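Local coordinates for oxidized polyvinyl alcohol hydrolase (Pseudomonas sp. VM15C, PDB 3WWC), which hydrolyses beta-diketones such as 4,6-nonanedione and oxidized polyvinyl alcohol, the second step in the breakdown of polyvinyl alcohol, at residues Ala29-Glu32 with Leu37-Asp40; Arg220-Ala225 with Lys229-Arg234; Asn284-Ser287 with Val293-Ala296; Met304-Gln307 with Glu312-Arg315. The protein carries 1 engineered substitution. All coordinates share one frame; numbering follows the deposited sequence.

Interaction 1. Residues Ala29-Glu32 with Leu37-Asp40; sequences AGYE and LNVD
Tyr31 meets Asn38 because its CG stands opposite its own N (chi1 -163°), sending the phenol out to the strand, whose backbone points Asn38 CB at it; chi1 of Asn38 (-72°) places the amide, whose OD1 reaches a water. Tyr31 OH donates to Val39 O over 2.7 Å, the acceptor lying in the ring plane at its edge; seen from the acceptor, the donor stands above the carbonyl plane, 40° out of it. Tyr31 OH also rests 3.3 Å from Asn38 CB, and Tyr31 CE2 lies 3.7 Å from Asp40 O. The water completes the join, donating to Glu32 O at 2.6 Å and to Asn38 OD1 at 2.7 Å, with a weak third bond to Tyr31 OH; Asn38 OD1 also accepts from Lys34 N. A phenylalanine in place of Tyr31 would probably leave Val39 O without this donor and the water less firmly placed. The contact illustrates how a tyrosine can moor a loop to a sheet edge: strand 36-43 is outermost in the mixed sheet and pairs with strand 46-53, where Asn38 touches Phe50 and Val52, while the Tyr31 ring meets Phe41 edge-to-face.

Interaction 2. Residues Arg220-Ala225 with Lys229-Arg234; sequences RAAVAA and KIHQGR
The chain leaves helix 216-225 and doubles back beside its last turns, bringing the loop residues 229-234 within 7.6 Å of the helix between Val223 CA and His231 CA. One imidazole carries the whole contact. His231 extends its ring to the helix with CG beside its own backbone N (chi1 -68°), and the ring is then gripped from both faces. Over one face comes Val223 CG2, 4.0 Å from the ring centroid and only 7° off the ring normal, a CH-pi contact of nearly ideal placement. The methyl branch is well set for this because CG2 of Val223 lies opposite its own carbonyl carbon, beside the backbone N. Against the opposite face, Lys229 CD sits 3.6 Å above the plane, over the ring centre, so that two aliphatic groups clamp the imidazole between them. Nearer the helix backbone, Ala222 O approaches His231 CE1 obliquely at 3.4 Å, and His231 NE2 lies 3.8 Å from Val223 CA.

The polar tip is anchored too: His231 NE2 is hydrogen-bonded to Ala226 O, just beyond the helical segment. With both faces covered and this nitrogen bonded, the ring probably has little freedom to turn. A buried histidine thus ties the returning loop to the helix it has just left. Farther out, Lys229 NZ forms a salt bridge with Asp209, and His231 O accepts from Trp204 NE1. The next layer is helix 275-288, which meets both segments: Val223 packs on Pro277, and Ile230 on Phe285 and Ala288, before the chain runs on to strand 247-253.

Interaction 3. Residues Asn284-Ser287 with Val293-Ala296; sequences NFFS and VHVA
His294 projects from strand 292-298 against helix 275-288, the strand following that helix after a short connection in the alpha/beta-hydrolase fold, where helices cover a central, mostly parallel sheet. The side chain can be followed outward. His294 CB sits 3.5 Å from Ser287 OG, at the point where the backbones are nearest: the CA atoms of Ser287 and His294 are 5.2 Å apart. Beyond CB, the ring begins with CG opposite the backbone N (chi1 -177°), which carries the imidazole to Ser287 and Phe286 of the helix. His294 CG touches two helix residues, 3.7 Å from Ser287 OG and 4.0 Å from Phe286 CB.

On its ND1 side, Ser287 OG lies 3.6 Å away from His294 ND1, but the bond of that nitrogen goes to Gly347 O, while Ser287 OG is bonded to Ser283 O one turn back in the helix. On the other side, CD2 meets the methylene of Phe286. The tip, NE2, bonds to Thr251 OG1, so both ring nitrogens of this buried imidazole have partners and its rotation is probably fixed. The side chain of Ser283, assigned by similarity to the charge relay, is about 3 Å from that of His294.

Phe286 contributes little more than its CB here. Its ring swings away to Leu187 and Leu188 of helix 178-189 and to Val249 of strand 247-253, and one of its faces takes Phe285 CD2, 3.7 Å above the plane and offset to the rim. The helix's closest carbon-to-carbon touch on the histidine is Phe286 CB to His294 CD2, 3.6 Å.

Interaction 4. Residues Met304-Gln307 with Glu312-Arg315; sequences MWPQ and EFNR
Trp305 and Asn314 stand nearly at right angles, the indole and amide planes 87° apart, and meet through one well-formed hydrogen bond. Trp305 NE1 donates to Asn314 OD1 over 3.0 Å with an N-H...O angle of 163°. The oxygen lies in the ring plane, at the indole's edge, while the N-H reaches one of its lone pairs in the carbonyl plane. Asn314 CG lies beside its own backbone N (chi1 -69°), which brings the amide to the indole; its ND2 turns to Gly85 O in a weak bond. Next door, Pro306 and Phe313 make the apolar half: Pro306 CG touches Phe313 CE2 at 3.8 Å and Pro306 CB lies equally far from Phe313 CD2, 3.8 Å. The proline also folds back on its neighbour, Pro306 CD resting 3.2 Å above the Trp305 ring plane, offset toward the rim. A leucine in place of Trp305 would probably leave Asn314 OD1 without its donor and strip the proline of its flat support. Phe313 stacks on Tyr342, and Trp305 and Pro306 pack on Ile200 of strand 196-200. In this alpha/beta-hydrolase fold the contact ties the loop that follows His303 of the butanoate pocket to helix 310-322.

Interactions 2 and 3 touch directly, their centres 15 Å apart: Lys229 O lies 2.9 Å from Asn284 ND2, a probable hydrogen bond, and Ile230 CG2 packs on Phe285 CD1. Both lie near Ser283, assigned by similarity to the charge relay, whose side chain is about 3 Å from that of His294 and about 9 Å from that of Val223. Interaction 3 shares the central sheet with interaction 1, but their centres are 36 Å apart. Interaction 4 comes within about 8 Å of interaction 3 at the nearest atoms. Its Trp305 side chain is about 8 Å from that of engineered Ala177, a position also assigned by similarity, and about 11 Å from a bound butanoic acid.

Interaction 1. Residues Ala29-Glu32 with Leu37-Asp40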
loop_
_atom_site.group_PDB
_atom_site.type_symbol
_atom_site.label_atom_id
_atom_site.label_comp_id
_atom_site.label_asym_id
_atom_site.label_seq_id
_atom_site.Cartn_x
_atom_site.Cartn_y
_atom_site.Cartn_z
ATOM N N ALA A 29 -2.285 -23.315 -14.077
ATOM C CA ALA A 29 -2.513 -24.013 -15.339
ATOM C C ALA A 29 -3.765 -23.678 -16.071
ATOM O O ALA A 29 -4.886 -23.766 -15.513
ATOM C CB ALA A 29 -2.468 -25.513 -15.116
ATOM N N GLY A 30 -3.576 -23.310 -17.325
ATOM C CA GLY A 30 -4.694 -23.013 -18.183
ATOM C C GLY A 30 -5.253 -21.613 -18.055
ATOM O O GLY A 30 -6.202 -21.276 -18.782
ATOM N N TYR A 31 -4.696 -20.795 -17.159
ATOM C CA TYR A 31 -5.233 -19.443 -17.023
ATOM C C TYR A 31 -4.804 -18.578 -18.187
ATOM O O TYR A 31 -3.627 -18.492 -18.508
ATOM C CB TYR A 31 -4.805 -18.808 -15.668
ATOM C CG TYR A 31 -5.680 -17.596 -15.306
ATOM C CD1 TYR A 31 -5.280 -16.296 -15.669
ATOM C CD2 TYR A 31 -6.920 -17.776 -14.716
ATOM C CE1 TYR A 31 -6.101 -15.190 -15.454
ATOM C CE2 TYR A 31 -7.767 -16.676 -14.508
ATOM C CZ TYR A 31 -7.343 -15.411 -14.879
ATOM O OH TYR A 31 -8.219 -14.357 -14.718
ATOM N N GLU A 32 -5.743 -17.901 -18.819
ATOM C CA GLU A 32 -5.396 -17.090 -19.972
ATOM C C GLU A 32 -5.506 -15.623 -19.593
ATOM O O GLU A 32 -6.600 -15.109 -19.508
ATOM C CB GLU A 32 -6.368 -17.379 -21.114
ATOM C CG GLU A 32 -6.662 -18.860 -21.284
ATOM C CD GLU A 32 -7.612 -19.140 -22.438
ATOM O OE1 GLU A 32 -7.116 -19.407 -23.553
ATOM O OE2 GLU A 32 -8.849 -19.088 -22.226
ATOM N N LEU A 37 -10.231 -6.690 -17.728
ATOM C CA LEU A 37 -10.653 -7.462 -16.575
ATOM C C LEU A 37 -10.371 -8.951 -16.663
ATOM O O LEU A 37 -10.716 -9.578 -17.697
ATOM C CB LEU A 37 -12.150 -7.266 -16.346
ATOM C CG LEU A 37 -12.709 -8.003 -15.134
ATOM C CD1 LEU A 37 -12.156 -7.454 -13.821
ATOM C CD2 LEU A 37 -14.238 -7.778 -15.139
ATOM N N ASN A 38 -9.700 -9.509 -15.637
ATOM C CA ASN A 38 -9.395 -10.956 -15.548
ATOM C C ASN A 38 -10.163 -11.458 -14.357
ATOM O O ASN A 38 -10.085 -10.860 -13.284
ATOM C CB ASN A 38 -7.892 -11.128 -15.281
ATOM C CG ASN A 38 -7.063 -10.785 -16.505
ATOM O OD1 ASN A 38 -6.681 -11.688 -17.245
ATOM N ND2 ASN A 38 -6.825 -9.499 -16.756
ATOM N N VAL A 39 -10.911 -12.545 -14.504
ATOM C CA VAL A 39 -11.714 -13.063 -13.407
ATOM C C VAL A 39 -11.402 -14.521 -13.133
ATOM O O VAL A 39 -10.658 -15.146 -13.913
ATOM C CB VAL A 39 -13.255 -12.939 -13.687
ATOM C CG1 VAL A 39 -13.621 -11.474 -13.934
ATOM C CG2 VAL A 39 -13.630 -13.773 -14.908
ATOM N N ASP A 40 -11.950 -15.064 -12.055
ATOM C CA ASP A 40 -11.740 -16.465 -11.651
ATOM C C ASP A 40 -10.291 -16.927 -11.571
ATOM O O ASP A 40 -9.940 -18.097 -11.881
ATOM C CB ASP A 40 -12.552 -17.384 -12.581
ATOM C CG ASP A 40 -14.026 -17.122 -12.455
ATOM O OD1 ASP A 40 -14.459 -16.801 -11.327
ATOM O OD2 ASP A 40 -14.739 -17.254 -13.466
HETATM O O HOH W 1 -8.300 -13.767 -18.008
#

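Interaction 2. Residues Arg220-Ala225 with Lys229-Arg234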
loop_
_atom_site.group_PDB
_atom_site.type_symbol
_atom_site.label_atom_id
_atom_site.label_comp_id
_atom_site.label_asym_id
_atom_site.label_seq_id
_atom_site.Cartn_x
_atom_site.Cartn_y
_atom_site.Cartn_z
ATOM N N ARG A 220 -2.257 5.817 19.342
ATOM C CA ARG A 220 -2.001 7.214 18.958
ATOM C C ARG A 220 -1.074 7.811 20.013
ATOM O O ARG A 220 -0.081 8.457 19.713
ATOM C CB ARG A 220 -3.339 7.932 18.931
ATOM C CG ARG A 220 -3.375 9.294 18.281
ATOM C CD ARG A 220 -4.720 9.943 18.588
ATOM N NE ARG A 220 -5.105 10.869 17.544
ATOM C CZ ARG A 220 -6.240 11.556 17.558
ATOM N NH1 ARG A 220 -7.095 11.393 18.595
ATOM N NH2 ARG A 220 -6.517 12.382 16.543
ATOM N N ALA A 221 -1.365 7.536 21.274
ATOM C CA ALA A 221 -0.503 8.068 22.327
ATOM C C ALA A 221 0.888 7.488 22.379
ATOM O O ALA A 221 1.816 8.162 22.787
ATOM C CB ALA A 221 -1.176 7.869 23.712
ATOM N N ALA A 222 1.040 6.206 22.025
ATOM C CA ALA A 222 2.329 5.573 22.065
ATOM C C ALA A 222 3.291 6.226 21.092
ATOM O O ALA A 222 4.470 6.355 21.392
ATOM C CB ALA A 222 2.188 4.087 21.706
ATOM N N VAL A 223 2.805 6.590 19.903
ATOM C CA VAL A 223 3.738 7.205 18.953
ATOM C C VAL A 223 4.018 8.648 19.386
ATOM O O VAL A 223 5.149 9.113 19.253
ATOM C CB VAL A 223 3.158 7.191 17.527
ATOM C CG1 VAL A 223 4.095 7.933 16.568
ATOM C CG2 VAL A 223 2.939 5.748 17.071
ATOM N N ALA A 224 2.998 9.352 19.873
ATOM C CA ALA A 224 3.224 10.734 20.326
ATOM C C ALA A 224 4.261 10.755 21.442
ATOM O O ALA A 224 5.027 11.702 21.552
ATOM C CB ALA A 224 1.935 11.341 20.816
ATOM N N ALA A 225 4.311 9.719 22.273
ATOM C CA ALA A 225 5.292 9.675 23.359
ATOM C C ALA A 225 6.693 9.257 22.914
ATOM O O ALA A 225 7.681 9.528 23.588
ATOM C CB ALA A 225 4.808 8.744 24.426
ATOM N N LYS A 229 10.839 6.424 17.531
ATOM C CA LYS A 229 11.263 5.053 17.653
ATOM C C LYS A 229 10.561 4.112 16.679
ATOM O O LYS A 229 9.546 4.465 16.083
ATOM C CB LYS A 229 11.040 4.596 19.062
ATOM C CG LYS A 229 9.675 4.457 19.367
ATOM C CD LYS A 229 9.516 2.994 19.674
ATOM C CE LYS A 229 9.048 2.759 21.084
ATOM N NZ LYS A 229 8.823 1.273 21.143
ATOM N N ILE A 230 11.120 2.929 16.533
ATOM C CA ILE A 230 10.493 1.921 15.704
ATOM C C ILE A 230 9.410 1.255 16.543
ATOM O O ILE A 230 9.659 0.690 17.607
ATOM C CB ILE A 230 11.519 0.917 15.199
ATOM C CG1 ILE A 230 12.422 1.612 14.163
ATOM C CG2 ILE A 230 10.819 -0.259 14.479
ATOM C CD1 ILE A 230 13.702 0.800 13.845
ATOM N N HIS A 231 8.178 1.344 16.065
ATOM C CA HIS A 231 7.014 0.753 16.729
ATOM C C HIS A 231 6.550 -0.485 15.987
ATOM O O HIS A 231 6.500 -0.527 14.747
ATOM C CB HIS A 231 5.820 1.707 16.717
ATOM C CG HIS A 231 6.020 2.920 17.559
ATOM N ND1 HIS A 231 5.619 2.972 18.884
ATOM C CD2 HIS A 231 6.641 4.094 17.291
ATOM C CE1 HIS A 231 5.997 4.134 19.391
ATOM N NE2 HIS A 231 6.610 4.829 18.454
ATOM N N GLN A 232 6.276 -1.526 16.751
ATOM C CA GLN A 232 5.698 -2.753 16.190
ATOM C C GLN A 232 4.282 -2.417 15.743
ATOM O O GLN A 232 3.720 -1.400 16.128
ATOM C CB GLN A 232 5.627 -3.827 17.279
ATOM C CG GLN A 232 7.006 -4.173 17.849
ATOM C CD GLN A 232 7.895 -4.805 16.815
ATOM O OE1 GLN A 232 7.458 -5.683 16.069
ATOM N NE2 GLN A 232 9.131 -4.356 16.737
ATOM N N GLY A 233 3.692 -3.256 14.894
ATOM C CA GLY A 233 2.300 -3.014 14.501
ATOM C C GLY A 233 1.618 -4.243 13.911
ATOM O O GLY A 233 2.274 -5.107 13.318
ATOM N N ARG A 234 0.285 -4.258 14.018
ATOM C CA ARG A 234 -0.525 -5.354 13.516
ATOM C C ARG A 234 -0.516 -5.412 12.006
ATOM O O ARG A 234 -0.990 -6.403 11.448
ATOM C CB ARG A 234 -1.970 -5.236 14.047
ATOM C CG ARG A 234 -2.016 -5.388 15.570
ATOM C CD ARG A 234 -3.427 -5.434 16.101
ATOM N NE ARG A 234 -4.022 -4.095 16.090
ATOM C CZ ARG A 234 -5.183 -3.738 15.549
ATOM N NH1 ARG A 234 -5.949 -4.596 14.898
ATOM N NH2 ARG A 234 -5.616 -2.482 15.707
#

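Interaction 3. Residues Asn284-Ser287 with Val293-Ala296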
loop_
_atom_site.group_PDB
_atom_site.type_symbol
_atom_site.label_atom_id
_atom_site.label_comp_id
_atom_site.label_asym_id
_atom_site.label_seq_id
_atom_site.Cartn_x
_atom_site.Cartn_y
_atom_site.Cartn_z
ATOM N N ASN A 284 9.596 5.538 10.201
ATOM C CA ASN A 284 10.717 5.256 11.110
ATOM C C ASN A 284 11.271 3.862 10.798
ATOM O O ASN A 284 12.491 3.651 10.740
ATOM C CB ASN A 284 10.219 5.267 12.571
ATOM C CG ASN A 284 9.784 6.652 13.028
ATOM O OD1 ASN A 284 9.977 7.649 12.327
ATOM N ND2 ASN A 284 9.218 6.724 14.228
ATOM N N PHE A 285 10.383 2.901 10.563
ATOM C CA PHE A 285 10.868 1.564 10.285
ATOM C C PHE A 285 11.620 1.499 8.988
ATOM O O PHE A 285 12.726 0.935 8.933
ATOM C CB PHE A 285 9.697 0.566 10.243
ATOM C CG PHE A 285 10.106 -0.810 9.834
ATOM C CD1 PHE A 285 10.583 -1.698 10.775
ATOM C CD2 PHE A 285 10.092 -1.181 8.484
ATOM C CE1 PHE A 285 11.062 -2.936 10.383
ATOM C CE2 PHE A 285 10.571 -2.424 8.084
ATOM C CZ PHE A 285 11.053 -3.288 9.028
ATOM N N PHE A 286 11.047 2.075 7.922
ATOM C CA PHE A 286 11.712 1.949 6.628
ATOM C C PHE A 286 12.970 2.798 6.524
ATOM O O PHE A 286 13.905 2.412 5.858
ATOM C CB PHE A 286 10.724 2.255 5.478
ATOM C CG PHE A 286 9.698 1.181 5.303
ATOM C CD1 PHE A 286 10.093 -0.108 4.900
ATOM C CD2 PHE A 286 8.333 1.450 5.502
ATOM C CE1 PHE A 286 9.135 -1.118 4.696
ATOM C CE2 PHE A 286 7.374 0.448 5.296
ATOM C CZ PHE A 286 7.775 -0.837 4.893
ATOM N N SER A 287 13.006 3.934 7.200
ATOM C CA SER A 287 14.196 4.735 7.156
ATOM C C SER A 287 15.351 4.047 7.832
ATOM O O SER A 287 16.481 4.179 7.362
ATOM C CB SER A 287 13.958 6.089 7.838
ATOM O OG SER A 287 13.070 6.822 7.063
ATOM N N VAL A 293 15.404 2.955 0.690
ATOM C CA VAL A 293 15.361 4.411 0.548
ATOM C C VAL A 293 13.931 4.752 0.975
ATOM O O VAL A 293 12.995 4.234 0.384
ATOM C CB VAL A 293 15.553 4.847 -0.919
ATOM C CG1 VAL A 293 15.236 6.344 -1.096
ATOM C CG2 VAL A 293 16.988 4.572 -1.361
ATOM N N HIS A 294 13.752 5.565 2.014
ATOM C CA HIS A 294 12.416 5.965 2.395
ATOM C C HIS A 294 12.229 7.436 2.087
ATOM O O HIS A 294 13.069 8.260 2.444
ATOM C CB HIS A 294 12.162 5.751 3.897
ATOM C CG HIS A 294 10.762 6.102 4.284
ATOM N ND1 HIS A 294 10.394 7.388 4.649
ATOM C CD2 HIS A 294 9.613 5.409 4.123
ATOM C CE1 HIS A 294 9.076 7.462 4.688
ATOM N NE2 HIS A 294 8.571 6.278 4.377
ATOM N N VAL A 295 11.134 7.764 1.414
ATOM C CA VAL A 295 10.827 9.136 1.103
ATOM C C VAL A 295 9.535 9.494 1.889
ATOM O O VAL A 295 8.521 8.784 1.762
ATOM C CB VAL A 295 10.596 9.341 -0.405
ATOM C CG1 VAL A 295 10.228 10.801 -0.634
ATOM C CG2 VAL A 295 11.855 8.970 -1.253
ATOM N N ALA A 296 9.596 10.539 2.737
ATOM C CA ALA A 296 8.443 10.976 3.501
ATOM C C ALA A 296 7.836 12.178 2.793
ATOM O O ALA A 296 8.500 13.206 2.639
ATOM C CB ALA A 296 8.899 11.345 4.933
#

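Interaction 4. Residues Met304-Gln307 with Glu312-Arg315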
loop_
_atom_site.group_PDB
_atom_site.type_symbol
_atom_site.label_atom_id
_atom_site.label_comp_id
_atom_site.label_asym_id
_atom_site.label_seq_id
_atom_site.Cartn_x
_atom_site.Cartn_y
_atom_site.Cartn_z
ATOM N N MET A 304 -7.716 10.978 1.363
ATOM C CA MET A 304 -8.260 10.597 0.061
ATOM C C MET A 304 -7.063 10.582 -0.871
ATOM O O MET A 304 -5.966 10.914 -0.451
ATOM C CB MET A 304 -9.304 11.606 -0.434
ATOM C CG MET A 304 -8.846 12.994 -0.364
ATOM S SD MET A 304 -10.248 14.207 -0.490
ATOM C CE MET A 304 -11.251 13.482 -1.535
ATOM N N TRP A 305 -7.239 10.134 -2.092
ATOM C CA TRP A 305 -6.088 10.131 -2.993
ATOM C C TRP A 305 -5.622 11.567 -3.126
ATOM O O TRP A 305 -6.446 12.478 -3.159
ATOM C CB TRP A 305 -6.519 9.634 -4.375
ATOM C CG TRP A 305 -5.334 9.227 -5.208
ATOM C CD1 TRP A 305 -4.535 10.043 -6.013
ATOM C CD2 TRP A 305 -4.735 7.944 -5.208
ATOM N NE1 TRP A 305 -3.487 9.318 -6.482
ATOM C CE2 TRP A 305 -3.575 8.023 -6.004
ATOM C CE3 TRP A 305 -5.069 6.728 -4.609
ATOM C CZ2 TRP A 305 -2.715 6.924 -6.213
ATOM C CZ3 TRP A 305 -4.242 5.634 -4.805
ATOM C CH2 TRP A 305 -3.053 5.739 -5.612
ATOM N N PRO A 306 -4.316 11.805 -3.262
ATOM C CA PRO A 306 -3.720 13.149 -3.422
ATOM C C PRO A 306 -4.594 13.944 -4.391
ATOM O O PRO A 306 -4.860 13.499 -5.512
ATOM C CB PRO A 306 -2.341 12.825 -3.995
ATOM C CG PRO A 306 -1.958 11.640 -3.053
ATOM C CD PRO A 306 -3.259 10.779 -3.117
ATOM N N GLN A 307 -5.023 15.130 -3.929
ATOM C CA GLN A 307 -5.966 15.940 -4.676
ATOM C C GLN A 307 -5.372 17.086 -5.450
ATOM O O GLN A 307 -5.936 17.485 -6.491
ATOM C CB GLN A 307 -7.005 16.522 -3.713
ATOM C CG GLN A 307 -7.879 15.455 -3.040
ATOM C CD GLN A 307 -8.809 14.774 -4.011
ATOM O OE1 GLN A 307 -8.678 13.566 -4.281
ATOM N NE2 GLN A 307 -9.752 15.518 -4.557
ATOM N N GLU A 312 0.019 14.930 -11.913
ATOM C CA GLU A 312 1.436 15.311 -11.780
ATOM C C GLU A 312 2.042 14.521 -10.604
ATOM O O GLU A 312 3.169 14.051 -10.686
ATOM C CB GLU A 312 1.624 16.797 -11.455
ATOM C CG GLU A 312 1.294 17.731 -12.606
ATOM C CD GLU A 312 1.493 19.170 -12.142
ATOM O OE1 GLU A 312 2.511 19.472 -11.478
ATOM O OE2 GLU A 312 0.589 19.981 -12.437
ATOM N N PHE A 313 1.295 14.377 -9.510
ATOM C CA PHE A 313 1.807 13.630 -8.369
ATOM C C PHE A 313 2.019 12.161 -8.709
ATOM O O PHE A 313 3.064 11.591 -8.408
ATOM C CB PHE A 313 0.861 13.726 -7.152
ATOM C CG PHE A 313 1.323 12.878 -6.023
ATOM C CD1 PHE A 313 2.345 13.331 -5.200
ATOM C CD2 PHE A 313 0.791 11.592 -5.858
ATOM C CE1 PHE A 313 2.866 12.503 -4.183
ATOM C CE2 PHE A 313 1.319 10.755 -4.838
ATOM C CZ PHE A 313 2.339 11.228 -4.030
ATOM N N ASN A 314 1.051 11.531 -9.371
ATOM C CA ASN A 314 1.171 10.128 -9.723
ATOM C C ASN A 314 2.390 9.908 -10.598
ATOM O O ASN A 314 3.144 8.947 -10.402
ATOM C CB ASN A 314 -0.058 9.588 -10.470
ATOM C CG ASN A 314 -1.312 9.500 -9.615
ATOM O OD1 ASN A 314 -1.288 9.776 -8.420
ATOM N ND2 ASN A 314 -2.428 9.085 -10.250
ATOM N N ARG A 315 2.605 10.802 -11.572
ATOM C CA ARG A 315 3.754 10.619 -12.485
ATOM C C ARG A 315 5.044 10.813 -11.714
ATOM O O ARG A 315 5.999 10.025 -11.854
ATOM C CB ARG A 315 3.729 11.678 -13.601
ATOM C CG ARG A 315 2.636 11.471 -14.613
ATOM C CD ARG A 315 2.786 12.489 -15.810
ATOM N NE ARG A 315 2.489 13.871 -15.464
ATOM C CZ ARG A 315 1.284 14.442 -15.575
ATOM N NH1 ARG A 315 0.222 13.742 -15.993
ATOM N NH2 ARG A 315 1.202 15.735 -15.353
#